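Local coordinates for protein SOXX (Paracoccus pantotrophus, PDB 2C1D) that is the cytochrome c subunit of SoxXA, a heme enzyme that initiates chemotrophic sulfur oxidation, and probably transfers electrons through its own heme c, at residues P92-V97 with P118-Q123; A17-A22 with Q124-V129; V8-G13 with A82-E87; D98-P103 with G112-A117. One frame throughout, in Å; residues are numbered along the deposited sequence.

Contact 1 of 4, residues P92-V97 with P118-Q123; sequences PAFYKV and PILNAQ. With HEC (heme c), chain O.
F94 meets I119 and L120 mainly through CD2: this atom lies 3.7 Å from methyl CG2 of I119, the two side chains crossing obliquely. The side chain of L120 runs beside F94 and points the same way, CD1 reaching to 3.8 Å from that same CD2. F94 carries its CG beside the backbone N and anti to the carbonyl carbon (chi1 -72°), and over one face of its ring, offset toward the rim, sits CBB of heme c, 3.7 Å from CE1. The phenyl group thus belongs to the heme pocket, next to the axial ligand M91. Its backbone is tied down as well: L120 N donates to F94 O over 3.0 Å in a nearly straight bond (169°). A water joins the two segments a second time, probably donating to A93 O and accepting from K96 N and I119 N.

Y95 leaves in another direction, its CG anti to the backbone N (chi1 -156°). Its ring lies alongside P118, with CD1 4.0 Å from P118 CB, while the carbonyl O of L120 comes in the ring plane to 3.4 Å from CD1. The hydroxyl touches A122 CB and bonds to T3 O. At the other end of the proline ring, P118 CD packs 3.9 Å from V97 CG1. N121 occupies the N-cap position of helix 122-133, whose I125 touches both F94 and L120, and A93, Y95 and K96 rest on helix 72-81.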
# COMPACT_ATOMS: atom_id res chain seq x y z
N PRO B 92 0.99 -6.58 15.55
CA PRO B 92 -0.44 -6.76 15.78
C PRO B 92 -0.68 -7.72 16.95
O PRO B 92 0.22 -8.45 17.34
CB PRO B 92 -0.94 -7.34 14.45
CG PRO B 92 0.27 -8.15 13.93
CD PRO B 92 1.47 -7.36 14.39
N ALA B 93 -1.89 -7.68 17.50
CA ALA B 93 -2.30 -8.51 18.63
C ALA B 93 -2.87 -9.77 18.06
O ALA B 93 -3.77 -9.72 17.22
CB ALA B 93 -3.34 -7.81 19.48
N PHE B 94 -2.35 -10.90 18.51
CA PHE B 94 -2.79 -12.19 17.99
C PHE B 94 -3.97 -12.81 18.73
O PHE B 94 -4.55 -13.78 18.25
CB PHE B 94 -1.60 -13.13 17.89
CG PHE B 94 -0.66 -12.75 16.78
CD1 PHE B 94 0.42 -11.92 17.02
CD2 PHE B 94 -0.87 -13.22 15.49
CE1 PHE B 94 1.29 -11.56 15.96
CE2 PHE B 94 0.00 -12.86 14.45
CZ PHE B 94 1.07 -12.04 14.70
N TYR B 95 -4.39 -12.20 19.83
CA TYR B 95 -5.51 -12.70 20.63
C TYR B 95 -6.45 -11.55 21.01
O TYR B 95 -6.70 -11.28 22.19
CB TYR B 95 -4.98 -13.44 21.87
CG TYR B 95 -5.92 -14.47 22.45
CD1 TYR B 95 -6.35 -15.57 21.69
CD2 TYR B 95 -6.39 -14.36 23.76
CE1 TYR B 95 -7.22 -16.53 22.22
CE2 TYR B 95 -7.24 -15.34 24.30
CZ TYR B 95 -7.64 -16.42 23.53
OH TYR B 95 -8.49 -17.36 24.05
N LYS B 96 -6.96 -10.88 19.99
CA LYS B 96 -7.77 -9.68 20.14
C LYS B 96 -8.91 -9.75 19.16
O LYS B 96 -8.75 -10.15 18.01
CB LYS B 96 -6.95 -8.41 19.85
CG LYS B 96 -7.69 -7.11 20.13
CD LYS B 96 -6.74 -5.91 19.97
CE LYS B 96 -7.46 -4.56 20.12
NZ LYS B 96 -6.46 -3.45 20.20
N VAL B 97 -10.09 -9.37 19.62
CA VAL B 97 -11.29 -9.63 18.85
C VAL B 97 -12.15 -8.41 18.58
O VAL B 97 -13.07 -8.48 17.77
CB VAL B 97 -12.16 -10.72 19.53
CG1 VAL B 97 -11.42 -12.04 19.57
CG2 VAL B 97 -12.59 -10.27 20.92
N PRO B 118 -10.08 -14.42 16.88
CA PRO B 118 -8.71 -13.92 17.06
C PRO B 118 -7.83 -14.51 15.96
O PRO B 118 -8.19 -15.56 15.40
CB PRO B 118 -8.31 -14.46 18.43
CG PRO B 118 -9.11 -15.71 18.57
CD PRO B 118 -10.43 -15.40 17.92
N ILE B 119 -6.72 -13.86 15.64
CA ILE B 119 -5.88 -14.34 14.55
C ILE B 119 -5.32 -15.74 14.89
O ILE B 119 -5.29 -16.63 14.05
CB ILE B 119 -4.74 -13.32 14.23
CG1 ILE B 119 -5.36 -11.98 13.77
CG2 ILE B 119 -3.74 -13.93 13.20
CD1 ILE B 119 -4.38 -10.81 13.82
N LEU B 120 -4.87 -15.91 16.12
CA LEU B 120 -4.48 -17.22 16.61
C LEU B 120 -5.44 -17.67 17.73
O LEU B 120 -5.90 -16.85 18.52
CB LEU B 120 -3.06 -17.13 17.15
CG LEU B 120 -1.95 -16.82 16.13
CD1 LEU B 120 -0.61 -16.71 16.87
CD2 LEU B 120 -1.87 -17.90 15.10
N ASN B 121 -5.74 -18.96 17.80
CA ASN B 121 -6.54 -19.46 18.93
C ASN B 121 -5.65 -19.61 20.19
O ASN B 121 -4.45 -19.42 20.12
CB ASN B 121 -7.34 -20.73 18.55
CG ASN B 121 -6.47 -21.94 18.24
OD1 ASN B 121 -6.72 -22.70 17.27
ND2 ASN B 121 -5.48 -22.15 19.06
N ALA B 122 -6.24 -19.95 21.32
CA ALA B 122 -5.50 -19.93 22.62
C ALA B 122 -4.37 -20.94 22.70
O ALA B 122 -3.30 -20.63 23.21
CB ALA B 122 -6.44 -20.10 23.78
N GLN B 123 -4.59 -22.15 22.18
CA GLN B 123 -3.56 -23.17 22.19
C GLN B 123 -2.43 -22.80 21.23
O GLN B 123 -1.27 -23.12 21.51
CB GLN B 123 -4.12 -24.56 21.82
CG GLN B 123 -3.13 -25.70 21.99
CD GLN B 123 -2.58 -25.79 23.41
OE1 GLN B 123 -1.36 -25.93 23.63
NE2 GLN B 123 -3.48 -25.70 24.37
FE HEC O . 6.83 -9.30 17.13
CHA HEC O . 8.45 -7.38 19.43
CHB HEC O . 7.36 -12.06 19.00
CHC HEC O . 4.97 -11.10 14.95
CHD HEC O . 6.62 -6.59 14.98
NA HEC O . 7.72 -9.65 18.91
C1A HEC O . 8.37 -8.72 19.67
C2A HEC O . 8.96 -9.42 20.79
C3A HEC O . 8.67 -10.73 20.68
C4A HEC O . 7.86 -10.88 19.48
CMA HEC O . 9.05 -11.91 21.59
CAA HEC O . 9.76 -8.70 21.88
CBA HEC O . 11.08 -8.16 21.35
CGA HEC O . 12.03 -9.30 21.43
O1A HEC O . 12.34 -9.69 22.57
O2A HEC O . 12.47 -9.82 20.37
NB HEC O . 6.30 -11.20 16.98
C1B HEC O . 6.56 -12.19 17.91
C2B HEC O . 5.81 -13.38 17.55
C3B HEC O . 5.16 -13.13 16.41
C4B HEC O . 5.44 -11.75 16.06
CMB HEC O . 5.88 -14.71 18.31
CAB HEC O . 4.22 -14.12 15.65
CBB HEC O . 3.25 -14.61 16.49
NC HEC O . 5.95 -8.93 15.26
C1C HEC O . 5.22 -9.82 14.56
C2C HEC O . 4.85 -9.20 13.29
C3C HEC O . 5.18 -7.90 13.35
C4C HEC O . 5.98 -7.74 14.57
CMC HEC O . 3.88 -9.82 12.27
CAC HEC O . 4.98 -6.77 12.28
CBC HEC O . 3.76 -6.50 11.80
ND HEC O . 7.42 -7.28 17.20
C1D HEC O . 7.26 -6.35 16.18
C2D HEC O . 7.86 -5.10 16.59
C3D HEC O . 8.43 -5.36 17.99
C4D HEC O . 8.12 -6.73 18.27
CMD HEC O . 7.93 -3.76 15.80
CAD HEC O . 9.21 -4.39 18.93
CBD HEC O . 8.20 -3.69 19.84
CGD HEC O . 8.30 -2.18 19.75
O1D HEC O . 7.41 -1.55 19.09
O2D HEC O . 9.28 -1.65 20.34
O HOH W 1 -6.27 -11.27 17.00

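Contact 2 of 4, residues A17-A22 with Q124-V129; sequences ASLTGA and QIEDVV
The carboxylate of E126 is met from above its plane by the backbone N-H of L19: L19 N donates to OE2 over 2.9 Å, almost straight at 172°, yet 56° out of the plane of the group. The same OE2 takes a salt bridge from R76 on helix 72-81, so two donors grip one oxygen of a buried glutamate and would be expected to stabilise its negative charge. E126 OE1 accepts from a water, 2.8 Å away, that also donates to A22 O. A bend at chi2 (-61°) turns CD toward the loop; the side chains of E126 and T20 slide past each other in opposite directions, CG of E126 3.8 Å from T20 OG1.

The loop that receives it is folded by its own hydroxyls. S18 OG accepts from T20 N and, at 2.9 Å, from G21 N, making an ST turn and an ST motif, and T20 OG1 closes a second ST turn with A22 N; G21 has a positive phi that suits glycine. The bond from L19 N to E126 ties the N-terminal arm to helix 122-133 of the cytochrome c fold. An alanine in place of E126 would probably leave L19 N and R76 without this acceptor and open a gap beside S18. One residue earlier on the helix, I125 offers CG2 to L19 CD1, 3.7 Å apart.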
# COMPACT_ATOMS: atom_id res chain seq x y z
N ALA B 17 -1.26 -16.70 33.75
CA ALA B 17 -1.96 -17.97 33.64
C ALA B 17 -2.06 -18.47 32.17
O ALA B 17 -2.27 -17.68 31.24
CB ALA B 17 -3.35 -17.83 34.22
N SER B 18 -1.93 -19.79 32.00
CA SER B 18 -2.10 -20.43 30.70
C SER B 18 -3.46 -20.06 30.16
O SER B 18 -4.45 -20.02 30.89
CB SER B 18 -2.02 -21.95 30.83
OG SER B 18 -2.20 -22.60 29.58
N LEU B 19 -3.48 -19.75 28.87
CA LEU B 19 -4.70 -19.42 28.16
C LEU B 19 -5.59 -20.65 27.97
O LEU B 19 -6.78 -20.48 27.70
CB LEU B 19 -4.40 -18.82 26.80
CG LEU B 19 -3.69 -17.46 26.74
CD1 LEU B 19 -3.48 -17.07 25.30
CD2 LEU B 19 -4.49 -16.41 27.47
N THR B 20 -5.01 -21.85 28.08
CA THR B 20 -5.75 -23.10 27.87
C THR B 20 -5.73 -24.12 29.02
O THR B 20 -6.63 -24.96 29.09
CB THR B 20 -5.24 -23.85 26.64
OG1 THR B 20 -3.87 -24.23 26.83
CG2 THR B 20 -5.27 -22.98 25.38
N GLY B 21 -4.71 -24.08 29.87
CA GLY B 21 -4.45 -25.14 30.82
C GLY B 21 -3.69 -26.33 30.27
O GLY B 21 -3.46 -27.32 30.97
N ALA B 22 -3.30 -26.27 29.00
CA ALA B 22 -2.61 -27.39 28.38
C ALA B 22 -1.22 -26.92 27.99
O ALA B 22 -1.06 -25.80 27.52
CB ALA B 22 -3.37 -27.86 27.15
N GLN B 124 -2.76 -22.16 20.11
CA GLN B 124 -1.73 -21.69 19.17
C GLN B 124 -0.78 -20.71 19.87
O GLN B 124 0.44 -20.81 19.72
CB GLN B 124 -2.36 -21.05 17.93
CG GLN B 124 -2.88 -22.15 16.97
CD GLN B 124 -3.72 -21.62 15.85
OE1 GLN B 124 -4.26 -20.55 15.94
NE2 GLN B 124 -3.84 -22.40 14.79
N ILE B 125 -1.35 -19.81 20.66
CA ILE B 125 -0.55 -18.87 21.44
C ILE B 125 0.37 -19.64 22.38
O ILE B 125 1.56 -19.34 22.47
CB ILE B 125 -1.42 -17.86 22.28
CG1 ILE B 125 -2.40 -17.06 21.43
CG2 ILE B 125 -0.51 -16.92 23.13
CD1 ILE B 125 -1.85 -15.99 20.65
N GLU B 126 -0.16 -20.64 23.09
CA GLU B 126 0.62 -21.41 24.05
C GLU B 126 1.75 -22.17 23.35
O GLU B 126 2.86 -22.28 23.89
CB GLU B 126 -0.27 -22.40 24.82
CG GLU B 126 -1.25 -21.71 25.77
CD GLU B 126 -0.60 -20.88 26.86
OE1 GLU B 126 0.46 -21.30 27.36
OE2 GLU B 126 -1.13 -19.80 27.20
N ASP B 127 1.46 -22.66 22.14
CA ASP B 127 2.41 -23.37 21.31
C ASP B 127 3.57 -22.45 20.85
O ASP B 127 4.74 -22.87 20.83
CB ASP B 127 1.71 -23.97 20.08
CG ASP B 127 0.78 -25.15 20.42
OD1 ASP B 127 0.78 -25.67 21.56
OD2 ASP B 127 -0.01 -25.65 19.58
N VAL B 128 3.24 -21.20 20.51
CA VAL B 128 4.23 -20.23 20.08
C VAL B 128 5.11 -19.88 21.30
O VAL B 128 6.31 -19.91 21.21
CB VAL B 128 3.57 -18.99 19.49
CG1 VAL B 128 4.59 -17.83 19.36
CG2 VAL B 128 2.94 -19.33 18.12
N VAL B 129 4.47 -19.59 22.43
CA VAL B 129 5.18 -19.29 23.68
C VAL B 129 6.18 -20.38 24.06
O VAL B 129 7.31 -20.07 24.43
CB VAL B 129 4.21 -19.03 24.84
CG1 VAL B 129 4.93 -18.99 26.18
CG2 VAL B 129 3.46 -17.75 24.63
O HOH W 2 -0.22 -23.63 28.70

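Contact 3 of 4, residues V8-G13 with A82-E87; sequences VVYVEG and AKMTFE. With HEC (heme c), chain O.
Y10 and M84 cross at about a right angle, the methionine laid over the tyrosine ring in a Met-aromatic contact. The touching atom is CG of M84, which stands above the middle of the ring, 3.8 Å from the centroid of Y10 and only 13° off the normal, a CH-pi approach. SD is farther, 5.0 Å from that centroid and oblique. M84 bends at both chi2 (-64°) and chi3 (-76°), and its CE comes back to 3.8 Å from Y10 CB. On the opposite face of the ring V8 CG1 covers the rim, and G13 O lies at the edge, in plane.

This packing joins the N-terminal arm to the short 3-10 turn that follows helix 72-81 and leads toward the heme of the cytochrome c fold. Beyond it the two faces of the F86 ring are both occupied: T85 CG2 lies over the centre of one, and the propionate carbon CBD of heme c is 3.6 Å from CD1 on the other side. An alanine in place of F86 would probably leave a gap between T85 and that propionate arm, setting the latter freer to turn.

G13 fits where a side chain could not, since a CB would run into T85 OG1. Its CA is 3.3 Å from M84 O and 3.4 Å from T85 OG1, while a water 2.7 Å from T85 OG1 probably donates to G13 O.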
# COMPACT_ATOMS: atom_id res chain seq x y z
N VAL B 8 -8.66 -12.06 29.29
CA VAL B 8 -7.23 -12.09 29.60
C VAL B 8 -6.86 -10.92 30.53
O VAL B 8 -7.36 -9.81 30.36
CB VAL B 8 -6.35 -12.07 28.32
CG1 VAL B 8 -4.87 -12.00 28.66
CG2 VAL B 8 -6.62 -13.32 27.46
N VAL B 9 -6.01 -11.22 31.52
CA VAL B 9 -5.53 -10.26 32.50
C VAL B 9 -4.06 -9.99 32.26
O VAL B 9 -3.20 -10.87 32.44
CB VAL B 9 -5.71 -10.75 33.97
CG1 VAL B 9 -5.28 -9.65 34.97
CG2 VAL B 9 -7.14 -11.18 34.23
N TYR B 10 -3.78 -8.78 31.79
CA TYR B 10 -2.43 -8.30 31.59
C TYR B 10 -2.01 -7.43 32.77
O TYR B 10 -2.73 -6.51 33.15
CB TYR B 10 -2.34 -7.48 30.29
CG TYR B 10 -2.73 -8.20 29.02
CD1 TYR B 10 -4.07 -8.28 28.63
CD2 TYR B 10 -1.77 -8.75 28.17
CE1 TYR B 10 -4.43 -8.90 27.47
CE2 TYR B 10 -2.14 -9.39 26.99
CZ TYR B 10 -3.47 -9.46 26.65
OH TYR B 10 -3.85 -10.09 25.49
N VAL B 11 -0.85 -7.74 33.33
CA VAL B 11 -0.21 -6.97 34.38
C VAL B 11 1.16 -6.57 33.86
O VAL B 11 2.03 -7.43 33.68
CB VAL B 11 -0.09 -7.83 35.68
CG1 VAL B 11 0.85 -7.17 36.72
CG2 VAL B 11 -1.47 -8.05 36.30
N GLU B 12 1.36 -5.28 33.62
CA GLU B 12 2.59 -4.78 32.97
C GLU B 12 2.90 -5.60 31.70
O GLU B 12 4.06 -5.98 31.44
CB GLU B 12 3.79 -4.76 33.94
CG GLU B 12 3.62 -3.96 35.24
CD GLU B 12 2.99 -2.58 35.04
OE1 GLU B 12 2.07 -2.23 35.83
OE2 GLU B 12 3.40 -1.84 34.11
N GLY B 13 1.84 -5.90 30.94
CA GLY B 13 1.92 -6.69 29.72
C GLY B 13 1.92 -8.20 29.87
O GLY B 13 1.62 -8.90 28.90
N ALA B 82 0.76 -7.50 22.05
CA ALA B 82 2.04 -6.85 22.29
C ALA B 82 1.87 -5.40 22.67
O ALA B 82 2.73 -4.83 23.34
CB ALA B 82 2.95 -7.00 21.10
N LYS B 83 0.75 -4.80 22.27
CA LYS B 83 0.40 -3.43 22.65
C LYS B 83 0.29 -3.19 24.15
O LYS B 83 0.30 -2.04 24.58
CB LYS B 83 -0.92 -3.02 22.00
CG LYS B 83 -0.82 -2.75 20.48
CD LYS B 83 -1.39 -3.89 19.64
CE LYS B 83 -1.73 -3.45 18.20
NZ LYS B 83 -0.55 -2.97 17.42
N MET B 84 0.16 -4.26 24.94
CA MET B 84 0.07 -4.11 26.40
C MET B 84 1.46 -4.06 27.05
O MET B 84 1.58 -3.80 28.25
CB MET B 84 -0.74 -5.25 27.02
CG MET B 84 -2.16 -5.37 26.53
SD MET B 84 -3.19 -3.97 26.92
CE MET B 84 -3.55 -4.23 28.71
N THR B 85 2.48 -4.36 26.26
CA THR B 85 3.87 -4.25 26.68
C THR B 85 4.52 -3.02 26.01
O THR B 85 5.20 -2.24 26.68
CB THR B 85 4.62 -5.54 26.30
OG1 THR B 85 4.13 -6.65 27.08
CG2 THR B 85 6.10 -5.48 26.64
N PHE B 86 4.31 -2.87 24.70
CA PHE B 86 4.92 -1.78 23.91
C PHE B 86 3.82 -0.94 23.31
O PHE B 86 3.26 -1.29 22.27
CB PHE B 86 5.77 -2.34 22.77
CG PHE B 86 6.70 -3.45 23.15
CD1 PHE B 86 6.41 -4.76 22.79
CD2 PHE B 86 7.91 -3.19 23.77
CE1 PHE B 86 7.27 -5.79 23.10
CE2 PHE B 86 8.79 -4.22 24.07
CZ PHE B 86 8.48 -5.52 23.74
N GLU B 87 3.50 0.17 23.96
CA GLU B 87 2.35 1.00 23.56
C GLU B 87 2.50 1.49 22.12
O GLU B 87 3.57 1.95 21.73
CB GLU B 87 2.21 2.21 24.50
CG GLU B 87 0.98 3.09 24.27
CD GLU B 87 0.72 4.05 25.42
OE1 GLU B 87 1.67 4.75 25.88
OE2 GLU B 87 -0.46 4.13 25.89
FE HEC O . 6.83 -9.30 17.13
CHA HEC O . 8.45 -7.38 19.43
CHB HEC O . 7.36 -12.06 19.00
CHC HEC O . 4.97 -11.10 14.95
CHD HEC O . 6.62 -6.59 14.98
NA HEC O . 7.72 -9.65 18.91
C1A HEC O . 8.37 -8.72 19.67
C2A HEC O . 8.96 -9.42 20.79
C3A HEC O . 8.67 -10.73 20.68
C4A HEC O . 7.86 -10.88 19.48
CMA HEC O . 9.05 -11.91 21.59
CAA HEC O . 9.76 -8.70 21.88
CBA HEC O . 11.08 -8.16 21.35
CGA HEC O . 12.03 -9.30 21.43
O1A HEC O . 12.34 -9.69 22.57
O2A HEC O . 12.47 -9.82 20.37
NB HEC O . 6.30 -11.20 16.98
C1B HEC O . 6.56 -12.19 17.91
C2B HEC O . 5.81 -13.38 17.55
C3B HEC O . 5.16 -13.13 16.41
C4B HEC O . 5.44 -11.75 16.06
CMB HEC O . 5.88 -14.71 18.31
CAB HEC O . 4.22 -14.12 15.65
CBB HEC O . 3.25 -14.61 16.49
NC HEC O . 5.95 -8.93 15.26
C1C HEC O . 5.22 -9.82 14.56
C2C HEC O . 4.85 -9.20 13.29
C3C HEC O . 5.18 -7.90 13.35
C4C HEC O . 5.98 -7.74 14.57
CMC HEC O . 3.88 -9.82 12.27
CAC HEC O . 4.98 -6.77 12.28
CBC HEC O . 3.76 -6.50 11.80
ND HEC O . 7.42 -7.28 17.20
C1D HEC O . 7.26 -6.35 16.18
C2D HEC O . 7.86 -5.10 16.59
C3D HEC O . 8.43 -5.36 17.99
C4D HEC O . 8.12 -6.73 18.27
CMD HEC O . 7.93 -3.76 15.80
CAD HEC O . 9.21 -4.39 18.93
CBD HEC O . 8.20 -3.69 19.84
CGD HEC O . 8.30 -2.18 19.75
O1D HEC O . 7.41 -1.55 19.09
O2D HEC O . 9.28 -1.65 20.34
O HOH W 3 1.65 -7.57 26.46

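Contact 4 of 4, residues D98-P103 with G112-A117; sequences DGFVRP and GAEPLA
E114 reaches across to F100 with an extended side chain and carries the hydrogen bonding there. F100 N donates to OE1 over 3.0 Å, using the syn lone pair, at an N-H...O angle of 155°. The other oxygen, E114 OE2, accepts from a water 2.7 Å away that also donates to F100 O, so both ends of the F100 backbone are linked to one carboxylate. At the far end G112 N donates to P103 O over 3.1 Å.

These pairs draw together the two arms of a strandless excursion that leaves the cytochrome c fold between helix 72-81 and helix 122-133, with a cis peptide before P115. It also meets the SOXA chain, where R102 hydrogen-bonds to the carbonyl oxygens of E232 and T233 and makes a cation-pi contact with F234, all of the chain of SOXA.

In the apolar contacts, L116 CD2 is 3.8 Å from F100 CD1 and 4.2 Å from P103 CB. P103 also crosses E114 at about a right angle, with P103 CB 3.9 Å from E114 CG. As for charge, D98 OD2 stands 5.4 Å from E114 OE2, a like-charged pair probably eased by the salt bridge from D98 to K6.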
# COMPACT_ATOMS: atom_id res chain seq x y z
N ASP B 98 -11.85 -7.29 19.21
CA ASP B 98 -12.66 -6.10 18.98
C ASP B 98 -11.88 -4.82 19.26
O ASP B 98 -10.71 -4.87 19.66
CB ASP B 98 -13.97 -6.17 19.79
CG ASP B 98 -13.77 -6.04 21.31
OD1 ASP B 98 -12.62 -6.03 21.81
OD2 ASP B 98 -14.73 -5.92 22.10
N GLY B 99 -12.52 -3.67 19.06
CA GLY B 99 -11.89 -2.37 19.24
C GLY B 99 -11.15 -1.91 17.99
O GLY B 99 -10.20 -1.12 18.07
N PHE B 100 -11.57 -2.41 16.83
CA PHE B 100 -10.89 -2.09 15.57
C PHE B 100 -11.63 -1.02 14.79
O PHE B 100 -12.83 -0.75 15.01
CB PHE B 100 -10.78 -3.34 14.69
CG PHE B 100 -10.10 -4.48 15.37
CD1 PHE B 100 -10.75 -5.71 15.51
CD2 PHE B 100 -8.83 -4.33 15.87
CE1 PHE B 100 -10.12 -6.76 16.15
CE2 PHE B 100 -8.19 -5.37 16.51
CZ PHE B 100 -8.84 -6.59 16.67
N VAL B 101 -10.88 -0.39 13.88
CA VAL B 101 -11.44 0.54 12.95
C VAL B 101 -11.65 -0.17 11.60
O VAL B 101 -10.71 -0.73 11.02
CB VAL B 101 -10.53 1.78 12.77
CG1 VAL B 101 -11.23 2.83 11.98
CG2 VAL B 101 -10.08 2.33 14.13
N ARG B 102 -12.90 -0.17 11.14
CA ARG B 102 -13.31 -0.90 9.95
C ARG B 102 -12.92 -2.36 10.05
O ARG B 102 -12.14 -2.87 9.22
CB ARG B 102 -12.71 -0.27 8.69
CG ARG B 102 -13.16 1.17 8.44
CD ARG B 102 -12.76 1.69 7.07
NE ARG B 102 -13.50 1.09 5.94
CZ ARG B 102 -14.63 1.56 5.41
NH1 ARG B 102 -15.19 0.93 4.41
NH2 ARG B 102 -15.19 2.67 5.86
N PRO B 103 -13.42 -3.07 11.06
CA PRO B 103 -13.05 -4.47 11.22
C PRO B 103 -13.46 -5.25 9.98
O PRO B 103 -14.58 -5.07 9.44
CB PRO B 103 -13.82 -4.92 12.48
CG PRO B 103 -14.96 -3.97 12.59
CD PRO B 103 -14.39 -2.64 12.09
N GLY B 112 -16.56 -7.37 8.96
CA GLY B 112 -16.65 -8.47 9.91
C GLY B 112 -17.24 -7.94 11.21
O GLY B 112 -16.82 -6.88 11.70
N ALA B 113 -18.26 -8.64 11.72
CA ALA B 113 -18.93 -8.29 12.97
C ALA B 113 -18.04 -8.64 14.14
O ALA B 113 -17.59 -9.79 14.26
CB ALA B 113 -20.25 -9.05 13.09
N GLU B 114 -17.75 -7.66 14.97
CA GLU B 114 -17.03 -7.92 16.20
C GLU B 114 -18.02 -8.57 17.17
O GLU B 114 -19.20 -8.22 17.13
CB GLU B 114 -16.47 -6.62 16.77
CG GLU B 114 -15.33 -6.09 15.92
CD GLU B 114 -14.81 -4.74 16.36
OE1 GLU B 114 -13.69 -4.40 15.98
OE2 GLU B 114 -15.53 -4.01 17.06
N PRO B 115 -17.56 -9.49 18.02
CA PRO B 115 -16.16 -9.92 18.10
C PRO B 115 -15.77 -10.81 16.95
O PRO B 115 -16.51 -11.71 16.56
CB PRO B 115 -16.09 -10.70 19.42
CG PRO B 115 -17.49 -11.14 19.69
CD PRO B 115 -18.41 -10.18 19.02
N LEU B 116 -14.60 -10.52 16.41
CA LEU B 116 -13.95 -11.35 15.41
C LEU B 116 -13.34 -12.60 16.03
O LEU B 116 -13.00 -12.61 17.23
CB LEU B 116 -12.81 -10.55 14.78
CG LEU B 116 -13.01 -9.75 13.49
CD1 LEU B 116 -14.43 -9.31 13.22
CD2 LEU B 116 -12.02 -8.58 13.41
N ALA B 117 -13.12 -13.63 15.23
CA ALA B 117 -12.17 -14.66 15.63
C ALA B 117 -10.80 -14.01 15.84
O ALA B 117 -10.37 -13.18 15.02
CB ALA B 117 -12.05 -15.75 14.56
O HOH W 4 -14.82 -1.45 16.60

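Contacts 1 and 2 share helix 122-133 and have centres 11 Å apart; A122 CB of the first lies 3.9 Å from L19 CB of the second. V8 connects the N-terminal arm of contact 3 to both, its CG2 3.8 Å from Y95 CE2 and also 3.8 Å from L19 CD2. Contact 4 prolongs contact 1 outward, through a probable hydrogen bond of 2.9 Å between V97 O and L116 N. Heme c touches contacts 1 and 3 through P92, F94 and F86, and V128 of contact 2 lines its pocket too. F100 of contact 4, by contrast, keeps its side chain about 13 Å from a bound heme and packs on G174 of the chain of SOXA.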